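Side-chain contacts in carboxysome shell vertex protein CcmL (Thermosynechococcus elongatus, PDB 4N8F), which probably forms the vertices of the carboxysome as a homopentamer, bringing curvature into the otherwise flat hexagonal layers of its polyhedral shell: residues Q28-D33 and D52-V57; S61-I66 and K72-A77. One frame throughout, in Å; residues are numbered along the deposited sequence.

Followed from the N terminus, the chain makes these two contacts in series, neither nested in nor crossing the other. Interaction 1 comes first: strand 24-30 meets strand 54-59, closing a loop that contains strands 36-37 and 39-45. Soon afterwards interaction 2 folds 61-66 back on 72-77 across a short connection without helix or strand, just as strand 76-81 begins. Strands 54-59 and 76-81 are antiparallel neighbours in one sheet, and there the contacts meet, with Val-57 CG2 3.5 Å from Ala-77 O. Their centres lie about 19 Å apart, on opposite sides of the chain's centre, and both touch a neighbouring subunit of the pentamer.

Interaction 1: Q28-D33 and D52-V57; sequences QYLGED and DEWVLV
Leu-30 and Trp-54, with Tyr-29 and Val-57 beside them, form a purely apolar contact between two strands that are not paired with each other: strand 2-11 lies between 24-30 and 54-59 in the closed order of the sheet. Side chains alone therefore bridge the distance, and the nearest CA atoms, those of Leu-30 and Trp-54, are still 8.8 Å apart.

The principal element is a CH-pi contact. Leu-30 brings its CD1 methyl over one face of the indole, 3.6 Å from the centroid of the six-membered ring and only 14° off the ring normal. The approach is nearly perpendicular, and the closest ring atom, Trp-54 CE2, is 3.5 Å from Leu-30 CD1. The leucine achieves this by extension: CD1 is anti to CA (chi2 179°), which carries this methyl well out from its own strand. At the indole edge, in the ring plane, lies Asp-52 O, while Tyr-93 stacks on the same tryptophan.

Further along, the buried pair makes a smaller contact. Tyr-29 CE2 comes within 3.9 Å of Val-57 CG1, the two side chains crossing at about a right angle. Beyond this touch the phenol continues to its polar partner, since Tyr-29 OH is hydrogen-bonded to Glu-41 OE2 on strand 39-45.

The intervening strand adds polar ties of its own. Arg-5 makes a salt bridge with Asp-52 and a hydrogen bond with Gln-28, reaching both segments at once. Across the subunit interface, Glu-32 OE2 is hydrogen-bonded to Tyr-40 OH of a neighbouring subunit.

Here the contact skips over strand 2-11 within the curled sheet, in keeping with the small beta barrel of the CcmL/EutN family, which belongs to the OB clan.

Interaction 2: S61-I66 and K72-A77; sequences SAARHI and KPIDAA. With SO4 (sulfate ion), chain F.
The guanidinium of Arg-64 and the imidazole of His-65 are the flat groups here. The guanidinium reaches the other segment through a water: its NH1 donates to it at 2.8 Å, and the water donates in turn to Ile-74 O. The imidazole works inside its own turn: Ser-61 O lies at its edge, in the ring plane, 3.2 Å from His-65 ND1. Arg-64 N reaches this carbonyl from the opposite face, so two donors grip Ser-61 O.

Midway along its chain, Arg-64 passes the backbone, with CD 3.2 Å from Lys-72 O. A bend at chi3 (-37°) then turns the end of the chain away from that carbonyl, and NH1 is also hydrogen-bonded to Ser-61 OG of a neighbouring subunit.

Apolar packing fills the rest of the contact. Ala-63 CB presses on the start of strand 76-81, 3.5 Å from Ala-76 N, a buried amide for which the model offers no partner. Ile-74 and Ile-66 meet tip to tip, their CD1 methyls 3.9 Å apart, and Ile-74 CD1 also rests 3.4 Å from Ala-63 O. Ile-66 CG2 completes the patch at 3.6 Å from Ala-77 CB. Were an alanine here instead of Ile-74, the tip of Ile-66 would probably lose its mate and a gap would be likely to open beside the Ala-63 carbonyl.

Ser-61 OG lies 3.0 Å from O3 of a sulfate, probably a crystallisation additive, which is hydrogen-bonded to Ser-61 OG of each of the other four subunits. A 3-10 turn packed on a strand start thus places Ser-61 in a ring of five serines around an anion, with Arg-64 of an adjacent subunit bonded to this serine, consistent with the narrow, positively charged pore of the CcmL pentamer.

Interaction 1: Q28-D33 and D52-V57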
ATOM      1  N   GLN C  28     -11.969   6.801 -12.434  1.00 30.31           N
ATOM      2  CA  GLN C  28     -11.269   5.938 -13.329  1.00 30.35           C
ATOM      3  C   GLN C  28      -9.854   6.513 -13.434  1.00 29.78           C
ATOM      4  O   GLN C  28      -9.684   7.666 -13.747  1.00 27.61           O
ATOM      5  CB  GLN C  28     -11.905   5.938 -14.696  1.00 31.16           C
ATOM      6  CG  GLN C  28     -11.154   5.029 -15.689  1.00 32.79           C
ATOM      7  CD  GLN C  28     -11.911   4.834 -16.983  1.00 33.09           C
ATOM      8  OE1 GLN C  28     -12.741   5.661 -17.356  1.00 32.87           O
ATOM      9  NE2 GLN C  28     -11.622   3.741 -17.680  1.00 33.79           N
ATOM     10  N   TYR C  29      -8.861   5.675 -13.197  1.00 29.42           N
ATOM     11  CA  TYR C  29      -7.483   6.089 -13.338  1.00 29.88           C
ATOM     12  C   TYR C  29      -7.127   6.431 -14.786  1.00 30.23           C
ATOM     13  O   TYR C  29      -7.612   5.782 -15.695  1.00 30.05           O
ATOM     14  CB  TYR C  29      -6.512   5.018 -12.748  1.00 30.55           C
ATOM     15  CG  TYR C  29      -6.570   4.927 -11.228  1.00 30.78           C
ATOM     16  CD1 TYR C  29      -7.167   3.856 -10.604  1.00 30.86           C
ATOM     17  CD2 TYR C  29      -6.037   5.952 -10.422  1.00 31.50           C
ATOM     18  CE1 TYR C  29      -7.213   3.762  -9.243  1.00 31.44           C
ATOM     19  CE2 TYR C  29      -6.062   5.860  -9.070  1.00 31.75           C
ATOM     20  CZ  TYR C  29      -6.682   4.794  -8.465  1.00 32.40           C
ATOM     21  OH  TYR C  29      -6.758   4.724  -7.088  1.00 33.98           O
ATOM     22  N   LEU C  30      -6.193   7.389 -14.946  1.00 30.66           N
ATOM     23  CA  LEU C  30      -5.677   7.801 -16.226  1.00 30.96           C
ATOM     24  C   LEU C  30      -4.193   7.410 -16.357  1.00 32.14           C
ATOM     25  O   LEU C  30      -3.386   7.682 -15.478  1.00 33.16           O
ATOM     26  CB  LEU C  30      -5.857   9.290 -16.459  1.00 29.56           C
ATOM     27  CG  LEU C  30      -7.314   9.803 -16.420  1.00 31.57           C
ATOM     28  CD1 LEU C  30      -7.323  11.328 -16.641  1.00 31.53           C
ATOM     29  CD2 LEU C  30      -8.199   9.138 -17.438  1.00 31.59           C
ATOM     30  N   GLY C  31      -3.882   6.812 -17.480  1.00 32.16           N
ATOM     31  CA  GLY C  31      -2.536   6.298 -17.793  1.00 34.32           C
ATOM     32  C   GLY C  31      -1.708   7.276 -18.590  1.00 35.14           C
ATOM     33  O   GLY C  31      -1.986   8.460 -18.651  1.00 33.76           O
ATOM     34  N   GLU C  32      -0.680   6.755 -19.248  1.00 37.78           N
ATOM     35  CA  GLU C  32       0.132   7.534 -20.117  1.00 36.25           C
ATOM     36  C   GLU C  32      -0.780   8.100 -21.233  1.00 38.01           C
ATOM     37  O   GLU C  32      -1.661   7.404 -21.783  1.00 35.56           O
ATOM     38  CB  GLU C  32       1.238   6.664 -20.702  1.00 37.69           C
ATOM     39  CG  GLU C  32       2.329   7.437 -21.404  1.00 37.47           C
ATOM     40  CD  GLU C  32       3.460   6.509 -21.800  1.00 40.18           C
ATOM     41  OE1 GLU C  32       3.274   5.785 -22.776  1.00 40.11           O
ATOM     42  OE2 GLU C  32       4.496   6.457 -21.076  1.00 40.92           O
ATOM     43  N   ASP C  33      -0.558   9.386 -21.504  1.00 35.98           N
ATOM     44  CA  ASP C  33      -1.203  10.133 -22.549  1.00 36.04           C
ATOM     45  C   ASP C  33      -2.712  10.214 -22.275  1.00 35.36           C
ATOM     46  O   ASP C  33      -3.481  10.282 -23.214  1.00 35.09           O
ATOM     47  CB  ASP C  33      -0.927   9.503 -23.911  1.00 37.64           C
ATOM     48  CG  ASP C  33       0.537   9.603 -24.296  1.00 41.35           C
ATOM     49  OD1 ASP C  33       0.993  10.758 -24.348  1.00 38.65           O
ATOM     50  OD2 ASP C  33       1.189   8.574 -24.625  1.00 41.22           O
ATOM     51  N   ASP C  52     -16.526  13.979 -14.961  1.00 33.35           N
ATOM     52  CA  ASP C  52     -15.506  14.106 -15.984  1.00 34.42           C
ATOM     53  C   ASP C  52     -14.283  14.964 -15.668  1.00 32.54           C
ATOM     54  O   ASP C  52     -13.332  14.935 -16.473  1.00 31.22           O
ATOM     55  CB  ASP C  52     -16.101  14.488 -17.349  1.00 37.03           C
ATOM     56  CG  ASP C  52     -17.010  13.376 -17.917  1.00 42.04           C
ATOM     57  OD1 ASP C  52     -16.719  12.186 -17.711  1.00 46.08           O
ATOM     58  OD2 ASP C  52     -18.017  13.693 -18.543  1.00 44.93           O
ATOM     59  N   GLU C  53     -14.263  15.674 -14.532  1.00 32.95           N
ATOM     60  CA  GLU C  53     -13.048  16.445 -14.120  1.00 34.07           C
ATOM     61  C   GLU C  53     -11.844  15.547 -13.841  1.00 33.21           C
ATOM     62  O   GLU C  53     -11.999  14.401 -13.421  1.00 30.99           O
ATOM     63  CB  GLU C  53     -13.308  17.314 -12.912  1.00 37.54           C
ATOM     64  CG  GLU C  53     -14.536  18.196 -13.121  1.00 43.28           C
ATOM     65  CD  GLU C  53     -14.526  19.540 -12.425  1.00 52.19           C
ATOM     66  OE1 GLU C  53     -14.800  19.648 -11.178  1.00 58.16           O
ATOM     67  OE2 GLU C  53     -14.351  20.521 -13.176  1.00 54.93           O
ATOM     68  N   TRP C  54     -10.658  16.037 -14.186  1.00 31.43           N
ATOM     69  CA  TRP C  54      -9.464  15.358 -13.804  1.00 32.02           C
ATOM     70  C   TRP C  54      -9.165  15.763 -12.392  1.00 31.05           C
ATOM     71  O   TRP C  54      -9.338  16.954 -12.012  1.00 31.64           O
ATOM     72  CB  TRP C  54      -8.282  15.687 -14.729  1.00 32.02           C
ATOM     73  CG  TRP C  54      -8.453  15.160 -16.109  1.00 31.76           C
ATOM     74  CD1 TRP C  54      -9.636  14.866 -16.745  1.00 33.73           C
ATOM     75  CD2 TRP C  54      -7.409  14.869 -17.042  1.00 31.73           C
ATOM     76  NE1 TRP C  54      -9.373  14.351 -18.003  1.00 34.65           N
ATOM     77  CE2 TRP C  54      -8.022  14.392 -18.226  1.00 32.69           C
ATOM     78  CE3 TRP C  54      -6.023  14.935 -16.979  1.00 32.59           C
ATOM     79  CZ2 TRP C  54      -7.290  13.998 -19.343  1.00 32.70           C
ATOM     80  CZ3 TRP C  54      -5.295  14.576 -18.081  1.00 33.38           C
ATOM     81  CH2 TRP C  54      -5.926  14.116 -19.256  1.00 34.61           C
ATOM     82  N   VAL C  55      -8.751  14.765 -11.614  1.00 31.20           N
ATOM     83  CA  VAL C  55      -8.405  14.937 -10.201  1.00 30.84           C
ATOM     84  C   VAL C  55      -7.097  14.229  -9.763  1.00 31.31           C
ATOM     85  O   VAL C  55      -6.649  13.263 -10.380  1.00 30.37           O
ATOM     86  CB  VAL C  55      -9.534  14.464  -9.271  1.00 30.30           C
ATOM     87  CG1 VAL C  55     -10.833  15.261  -9.516  1.00 32.10           C
ATOM     88  CG2 VAL C  55      -9.750  12.981  -9.357  1.00 31.97           C
ATOM     89  N   LEU C  56      -6.529  14.712  -8.658  1.00 30.58           N
ATOM     90  CA  LEU C  56      -5.570  13.944  -7.898  1.00 30.63           C
ATOM     91  C   LEU C  56      -6.242  13.210  -6.769  1.00 28.85           C
ATOM     92  O   LEU C  56      -7.011  13.802  -5.962  1.00 27.60           O
ATOM     93  CB  LEU C  56      -4.464  14.826  -7.318  1.00 30.85           C
ATOM     94  CG  LEU C  56      -3.593  15.587  -8.301  1.00 32.82           C
ATOM     95  CD1 LEU C  56      -2.574  16.500  -7.562  1.00 32.21           C
ATOM     96  CD2 LEU C  56      -2.845  14.576  -9.156  1.00 33.68           C
ATOM     97  N   VAL C  57      -5.929  11.923  -6.692  1.00 29.28           N
ATOM     98  CA  VAL C  57      -6.376  11.128  -5.583  1.00 29.27           C
ATOM     99  C   VAL C  57      -5.196  10.692  -4.699  1.00 28.19           C
ATOM    100  O   VAL C  57      -4.135  10.324  -5.193  1.00 30.71           O
ATOM    101  CB  VAL C  57      -7.297   9.968  -6.066  1.00 29.54           C
ATOM    102  CG1 VAL C  57      -6.655   9.138  -7.108  1.00 32.54           C
ATOM    103  CG2 VAL C  57      -7.651   9.040  -4.921  1.00 29.42           C
TER

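Interaction 2: S61-I66 and K72-A77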
ATOM      1  N   SER C  61      -3.501   6.464   4.567  1.00 23.81           N
ATOM      2  CA  SER C  61      -3.861   7.303   5.666  1.00 24.71           C
ATOM      3  C   SER C  61      -3.861   8.782   5.276  1.00 26.23           C
ATOM      4  O   SER C  61      -4.503   9.594   5.987  1.00 28.88           O
ATOM      5  CB  SER C  61      -2.955   7.012   6.834  1.00 25.37           C
ATOM      6  OG  SER C  61      -1.585   7.279   6.525  1.00 25.53           O
ATOM      7  N   ALA C  62      -3.262   9.127   4.129  1.00 24.90           N
ATOM      8  CA  ALA C  62      -3.376  10.500   3.583  1.00 25.87           C
ATOM      9  C   ALA C  62      -4.869  10.927   3.556  1.00 25.31           C
ATOM     10  O   ALA C  62      -5.185  12.065   3.767  1.00 24.44           O
ATOM     11  CB  ALA C  62      -2.820  10.590   2.190  1.00 25.97           C
ATOM     12  N   ALA C  63      -5.746   9.994   3.228  1.00 24.19           N
ATOM     13  CA  ALA C  63      -7.175  10.331   3.076  1.00 25.29           C
ATOM     14  C   ALA C  63      -7.815  10.891   4.338  1.00 26.31           C
ATOM     15  O   ALA C  63      -8.868  11.603   4.284  1.00 28.85           O
ATOM     16  CB  ALA C  63      -7.949   9.129   2.560  1.00 24.23           C
ATOM     17  N   ARG C  64      -7.258  10.532   5.493  1.00 25.47           N
ATOM     18  CA  ARG C  64      -7.789  10.959   6.775  1.00 26.76           C
ATOM     19  C   ARG C  64      -7.355  12.340   7.130  1.00 28.12           C
ATOM     20  O   ARG C  64      -7.848  12.886   8.090  1.00 28.56           O
ATOM     21  CB  ARG C  64      -7.452   9.984   7.914  1.00 27.14           C
ATOM     22  CG  ARG C  64      -8.054   8.611   7.644  1.00 27.43           C
ATOM     23  CD  ARG C  64      -8.013   7.640   8.811  1.00 28.56           C
ATOM     24  NE  ARG C  64      -6.823   7.683   9.666  1.00 31.02           N
ATOM     25  CZ  ARG C  64      -5.815   6.813   9.627  1.00 32.65           C
ATOM     26  NH1 ARG C  64      -5.739   5.847   8.691  1.00 30.59           N
ATOM     27  NH2 ARG C  64      -4.842   6.945  10.498  1.00 31.97           N
ATOM     28  N   HIS C  65      -6.453  12.904   6.332  1.00 27.46           N
ATOM     29  CA  HIS C  65      -5.994  14.274   6.534  1.00 28.99           C
ATOM     30  C   HIS C  65      -6.701  15.293   5.647  1.00 29.76           C
ATOM     31  O   HIS C  65      -6.325  16.440   5.608  1.00 32.05           O
ATOM     32  CB  HIS C  65      -4.490  14.249   6.359  1.00 29.02           C
ATOM     33  CG  HIS C  65      -3.818  13.604   7.510  1.00 30.11           C
ATOM     34  ND1 HIS C  65      -3.626  12.240   7.597  1.00 34.45           N
ATOM     35  CD2 HIS C  65      -3.352  14.115   8.656  1.00 33.45           C
ATOM     36  CE1 HIS C  65      -3.052  11.949   8.743  1.00 32.47           C
ATOM     37  NE2 HIS C  65      -2.837  13.083   9.383  1.00 35.61           N
ATOM     38  N   ILE C  66      -7.710  14.869   4.888  1.00 29.66           N
ATOM     39  CA  ILE C  66      -8.599  15.829   4.296  1.00 32.24           C
ATOM     40  C   ILE C  66      -9.336  16.534   5.451  1.00 33.75           C
ATOM     41  O   ILE C  66      -9.381  16.051   6.567  1.00 32.64           O
ATOM     42  CB  ILE C  66      -9.640  15.223   3.324  1.00 31.37           C
ATOM     43  CG1 ILE C  66     -10.620  14.311   4.040  1.00 31.20           C
ATOM     44  CG2 ILE C  66      -8.964  14.539   2.148  1.00 31.22           C
ATOM     45  CD1 ILE C  66     -11.558  13.620   3.073  1.00 32.85           C
ATOM     46  N   LYS C  72     -12.350   9.120  10.048  1.00 31.39           N
ATOM     47  CA  LYS C  72     -13.094   8.419   9.036  1.00 30.62           C
ATOM     48  C   LYS C  72     -12.287   7.234   8.507  1.00 28.66           C
ATOM     49  O   LYS C  72     -11.100   7.369   8.223  1.00 30.28           O
ATOM     50  CB  LYS C  72     -13.527   9.355   7.913  1.00 31.05           C
ATOM     51  CG  LYS C  72     -14.373  10.563   8.352  1.00 33.28           C
ATOM     52  CD  LYS C  72     -14.897  11.211   7.085  1.00 34.72           C
ATOM     53  CE  LYS C  72     -15.655  12.532   7.290  1.00 38.48           C
ATOM     54  NZ  LYS C  72     -15.871  12.971   8.680  1.00 39.90           N
ATOM     55  N   PRO C  73     -12.912   6.066   8.389  1.00 26.79           N
ATOM     56  CA  PRO C  73     -12.255   4.858   7.865  1.00 27.09           C
ATOM     57  C   PRO C  73     -12.180   4.836   6.351  1.00 25.67           C
ATOM     58  O   PRO C  73     -12.734   3.950   5.698  1.00 24.77           O
ATOM     59  CB  PRO C  73     -13.164   3.714   8.360  1.00 27.46           C
ATOM     60  CG  PRO C  73     -14.497   4.349   8.569  1.00 27.95           C
ATOM     61  CD  PRO C  73     -14.275   5.797   8.877  1.00 27.97           C
ATOM     62  N   ILE C  74     -11.527   5.841   5.797  1.00 25.34           N
ATOM     63  CA  ILE C  74     -11.378   6.000   4.340  1.00 26.07           C
ATOM     64  C   ILE C  74      -9.919   5.913   3.976  1.00 25.23           C
ATOM     65  O   ILE C  74      -9.042   6.375   4.750  1.00 26.93           O
ATOM     66  CB  ILE C  74     -11.978   7.316   3.820  1.00 26.79           C
ATOM     67  CG1 ILE C  74     -11.467   8.504   4.657  1.00 27.45           C
ATOM     68  CG2 ILE C  74     -13.487   7.304   3.933  1.00 28.02           C
ATOM     69  CD1 ILE C  74     -11.705   9.820   3.949  1.00 29.12           C
ATOM     70  N   ASP C  75      -9.667   5.326   2.805  1.00 25.52           N
ATOM     71  CA  ASP C  75      -8.346   5.077   2.297  1.00 24.71           C
ATOM     72  C   ASP C  75      -8.122   5.706   0.901  1.00 24.81           C
ATOM     73  O   ASP C  75      -7.178   5.434   0.237  1.00 25.79           O
ATOM     74  CB  ASP C  75      -8.089   3.583   2.290  1.00 24.35           C
ATOM     75  CG  ASP C  75      -8.875   2.836   1.273  1.00 25.27           C
ATOM     76  OD1 ASP C  75      -9.809   3.402   0.654  1.00 25.36           O
ATOM     77  OD2 ASP C  75      -8.529   1.618   1.070  1.00 25.97           O
ATOM     78  N   ALA C  76      -9.044   6.532   0.450  1.00 25.94           N
ATOM     79  CA  ALA C  76      -8.904   7.242  -0.833  1.00 24.87           C
ATOM     80  C   ALA C  76      -9.704   8.538  -0.768  1.00 25.31           C
ATOM     81  O   ALA C  76     -10.883   8.539  -0.330  1.00 25.30           O
ATOM     82  CB  ALA C  76      -9.393   6.400  -1.953  1.00 24.54           C
ATOM     83  N   ALA C  77      -9.102   9.633  -1.210  1.00 24.30           N
ATOM     84  CA  ALA C  77      -9.823  10.911  -1.244  1.00 24.65           C
ATOM     85  C   ALA C  77      -9.400  11.726  -2.434  1.00 25.67           C
ATOM     86  O   ALA C  77      -8.189  11.752  -2.754  1.00 25.85           O
ATOM     87  CB  ALA C  77      -9.557  11.727   0.005  1.00 24.27           C
TER
HETATM   88  S   SO4 F 201       0.032   4.065   7.630  1.00 32.66           S
HETATM   89  O1  SO4 F 201       0.056   4.575   8.926  1.00 51.69           O
HETATM   90  O2  SO4 F 201       0.224   2.668   7.812  1.00 49.93           O
HETATM   91  O3  SO4 F 201      -1.172   4.303   6.896  1.00 48.37           O
HETATM   92  O4  SO4 F 201       0.984   4.599   6.720  1.00 50.96           O
HETATM   93  O   HOH W   1      -6.724   5.836   6.116  1.00 28.96           O